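Local coordinates for Poly(A) RNA polymerase protein 2 (Saccharomyces cerevisiae, PDB 3NYB) that polyadenylates RNA as the catalytic, nucleotidyl-transferring subunit of TRAMP, a yeast complex that carries out RNA surveillance, at residues S85-G88 with N94-Y97; K124-E127 with I132-A135. The protein carries 1 engineered substitution. All blocks are in the same frame, centred on the assembly; numbering follows the deposited sequence.

Contact 1: S85-G88 with N94-Y97; sequences SELG and NNLY
The ND2 end of the N95 carboxamide reaches L87, crossing its side chain at about a right angle. One atom carries the contact: ND2 of N95, which meets a backbone oxygen and the aliphatic surface beside it. The polar part is a hydrogen bond from N95 ND2 to L87 O, 3.1 Å long and somewhat bent, with an N-H...O angle of 141°. Its donor comes in within the carbonyl plane on a lone pair of L87 O, the C=O...N angle being 117°, while the oxygen sits a little out of the amide plane of N95. Besides this bond, L87 CD2 and CB make van der Waals contact with N95 ND2. In L87, CG anti to the carbonyl carbon (chi1 -66°) sends the branch toward the helix, and the second torsion presents CD2 to the amide. Asparagine suits this place because it is short and ends in an N-H donor for a loop carbonyl, whereas leucine lays hydrocarbon beside the amide nitrogen. Just before L87, E86 is the centre of an inverse gamma turn, a tight bend that helps to change the direction of the chain here. The contact thus ties the loop after strand 79-83 to the beginning of the helix it leads into, 92-105. On the loop side, L87 also rests on W57 and S85 touches D59 and A60; along the helix, the neighbouring L96 turns inward to pack on P121 and I123 of strand 121-127.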
# COMPACT_ATOMS: atom_id res chain seq x y z
N SER A 85 -12.89 27.73 6.29
CA SER A 85 -12.80 29.19 6.40
C SER A 85 -11.33 29.60 6.38
O SER A 85 -10.47 28.78 6.72
CB SER A 85 -13.49 29.71 7.66
OG SER A 85 -14.82 30.10 7.39
N GLU A 86 -11.03 30.83 5.99
CA GLU A 86 -9.64 31.29 6.03
C GLU A 86 -9.12 31.30 7.46
O GLU A 86 -9.05 32.34 8.11
CB GLU A 86 -9.46 32.65 5.34
CG GLU A 86 -10.59 33.65 5.56
CD GLU A 86 -10.44 34.91 4.71
OE1 GLU A 86 -9.38 35.57 4.79
OE2 GLU A 86 -11.38 35.23 3.95
N LEU A 87 -8.75 30.12 7.95
CA LEU A 87 -8.38 29.92 9.35
C LEU A 87 -7.01 29.27 9.47
O LEU A 87 -6.50 29.09 10.58
CB LEU A 87 -9.42 29.03 10.05
CG LEU A 87 -10.84 29.57 10.22
CD1 LEU A 87 -11.86 28.44 10.36
CD2 LEU A 87 -10.95 30.56 11.39
N GLY A 88 -6.42 28.93 8.33
CA GLY A 88 -5.15 28.23 8.32
C GLY A 88 -3.94 29.09 8.61
O GLY A 88 -3.99 29.99 9.46
N ASN A 94 -3.79 28.02 17.06
CA ASN A 94 -4.73 28.74 17.93
C ASN A 94 -6.18 28.33 17.68
O ASN A 94 -6.95 28.17 18.62
CB ASN A 94 -4.59 30.22 17.63
CG ASN A 94 -3.21 30.77 18.01
OD1 ASN A 94 -2.46 30.24 18.86
ND2 ASN A 94 -2.89 31.89 17.39
N ASN A 95 -6.54 28.10 16.41
CA ASN A 95 -7.91 27.73 16.01
C ASN A 95 -8.21 26.26 16.31
O ASN A 95 -9.34 25.90 16.62
CB ASN A 95 -8.16 28.03 14.51
CG ASN A 95 -8.34 29.54 14.25
OD1 ASN A 95 -8.67 30.31 15.17
ND2 ASN A 95 -8.16 29.96 13.01
N LEU A 96 -7.19 25.41 16.20
CA LEU A 96 -7.36 24.02 16.60
C LEU A 96 -7.62 23.92 18.12
O LEU A 96 -8.48 23.15 18.55
CB LEU A 96 -6.19 23.14 16.17
CG LEU A 96 -5.99 22.82 14.67
CD1 LEU A 96 -4.56 22.38 14.36
CD2 LEU A 96 -6.97 21.77 14.17
N TYR A 97 -6.87 24.68 18.92
CA TYR A 97 -7.09 24.67 20.37
C TYR A 97 -8.54 25.00 20.69
O TYR A 97 -9.15 24.40 21.58
CB TYR A 97 -6.14 25.64 21.09
CG TYR A 97 -4.68 25.45 20.75
CD1 TYR A 97 -3.85 26.55 20.53
CD2 TYR A 97 -4.14 24.18 20.62
CE1 TYR A 97 -2.52 26.39 20.22
CE2 TYR A 97 -2.80 24.00 20.30
CZ TYR A 97 -1.99 25.11 20.10
OH TYR A 97 -0.66 24.94 19.78

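Contact 2: K124-E127 with I132-A135; sequences KFVE and IHIA. Engineered in segment 132-135: A135 (natural residue Asp).
I134 lies against one face of the F125 ring, and from CB outward every atom of its side chain meets that ring. CB stands over the face toward the rim, 3.9 Å from the centroid, in a CH-pi contact. The CG2 branch runs to the F125 CE2 and CZ side of the ring, while CG1 leads the other way to CD1, which reaches F125 CE1 at 4.1 Å and, at 4.2 Å, E127 CB. F125 holds CG between its backbone N and carbonyl carbon (chi1 67°), a turn that folds the flat ring across the neighbouring strand; a branched isoleucine offers it a broad surface. Replacing F125 by an alanine would probably strip I134 of the ring over its CB and CG2 and open a gap toward I49 of helix 36-54. The backbones are antiparallel, and F125 and I134 form a hydrogen-bonded pair, with F125 N to I134 O and I134 N to F125 O both 2.9 Å. E127 N adds a bond to I132 O at 3.0 Å. On the other face V126 and H133 lie side by side in a second CH-pi contact, V126 CG2 3.6 Å from the imidazole centroid; a compact valine methyl suits that flat ring. The E127 carboxylate bonds to H129 N and S130 OG, bracing the hairpin turn. A135, engineered, replaces a natural aspartate and touches D78; by analogy with the family, that aspartate probably belongs with D78 to the acidic, metal-binding cluster. The hairpin is central in the mixed palm sheet: K124 pairs with E113 of strand 113-116, H133 and A135 with strand 79-83, while helix 36-54 covers the F125 and I134 face through I49.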
# COMPACT_ATOMS: atom_id res chain seq x y z
N LYS A 124 -6.70 15.00 16.38
CA LYS A 124 -7.28 13.66 16.31
C LYS A 124 -8.21 13.43 17.49
O LYS A 124 -7.91 13.86 18.60
CB LYS A 124 -6.19 12.59 16.35
CG LYS A 124 -5.16 12.69 15.25
CD LYS A 124 -3.95 11.83 15.58
CE LYS A 124 -4.31 10.35 15.66
NZ LYS A 124 -3.12 9.49 15.90
N PHE A 125 -9.32 12.75 17.26
CA PHE A 125 -10.25 12.43 18.34
C PHE A 125 -11.22 11.31 17.95
O PHE A 125 -11.18 10.79 16.84
CB PHE A 125 -11.02 13.68 18.79
CG PHE A 125 -11.97 14.21 17.75
CD1 PHE A 125 -13.31 13.86 17.76
CD2 PHE A 125 -11.52 15.08 16.76
CE1 PHE A 125 -14.19 14.35 16.80
CE2 PHE A 125 -12.38 15.58 15.79
CZ PHE A 125 -13.73 15.22 15.81
N VAL A 126 -12.09 10.95 18.89
CA VAL A 126 -13.13 9.96 18.62
C VAL A 126 -14.49 10.55 18.95
O VAL A 126 -14.71 11.00 20.07
CB VAL A 126 -12.91 8.68 19.46
CG1 VAL A 126 -14.09 7.75 19.31
CG2 VAL A 126 -11.63 7.98 19.04
N GLU A 127 -15.40 10.55 17.99
CA GLU A 127 -16.77 10.94 18.28
C GLU A 127 -17.39 9.79 19.05
O GLU A 127 -17.49 8.67 18.53
CB GLU A 127 -17.56 11.25 17.02
CG GLU A 127 -18.87 12.00 17.27
CD GLU A 127 -20.01 11.09 17.70
OE1 GLU A 127 -20.47 11.21 18.85
OE2 GLU A 127 -20.43 10.24 16.89
N ILE A 132 -16.44 6.66 15.99
CA ILE A 132 -15.68 6.93 14.76
C ILE A 132 -14.44 7.81 15.01
O ILE A 132 -14.50 8.78 15.77
CB ILE A 132 -16.59 7.59 13.67
CG1 ILE A 132 -17.65 6.60 13.20
CG2 ILE A 132 -15.79 8.05 12.48
CD1 ILE A 132 -18.48 7.10 12.06
N HIS A 133 -13.33 7.48 14.36
CA HIS A 133 -12.10 8.23 14.55
C HIS A 133 -11.98 9.34 13.52
O HIS A 133 -12.06 9.09 12.32
CB HIS A 133 -10.90 7.30 14.43
CG HIS A 133 -10.80 6.32 15.55
ND1 HIS A 133 -9.91 6.49 16.61
CD2 HIS A 133 -11.48 5.18 15.82
CE1 HIS A 133 -10.05 5.49 17.46
NE2 HIS A 133 -11.00 4.68 17.00
N ILE A 134 -11.75 10.56 14.00
CA ILE A 134 -11.62 11.72 13.13
C ILE A 134 -10.29 12.43 13.30
O ILE A 134 -9.78 12.56 14.43
CB ILE A 134 -12.71 12.78 13.40
CG1 ILE A 134 -14.06 12.32 12.85
CG2 ILE A 134 -12.33 14.11 12.79
CD1 ILE A 134 -14.85 11.57 13.84
N ALA A 135 -9.73 12.90 12.18
CA ALA A 135 -8.60 13.81 12.20
C ALA A 135 -8.89 15.07 11.39
O ALA A 135 -9.15 14.99 10.19
CB ALA A 135 -7.36 13.12 11.68
O HOH W 1 -8.33 9.38 15.99

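Contacts 1 and 2 follow one another along the chain within the palm domain, their centres 18 Å apart and their nearest atoms about 7 Å, without touching. Helix 92-105 relates them: it carries one half of contact 1 and also packs on strand 121-127, which runs on into contact 2. Contact 1 lies at the surface, its centre 28 Å from that of the chain; contact 2, at 18 Å, is partly buried. Contact 2 also includes the engineered position and lies probably at the active site, whereas contact 1 holds a loop and helix at the margin of the same domain.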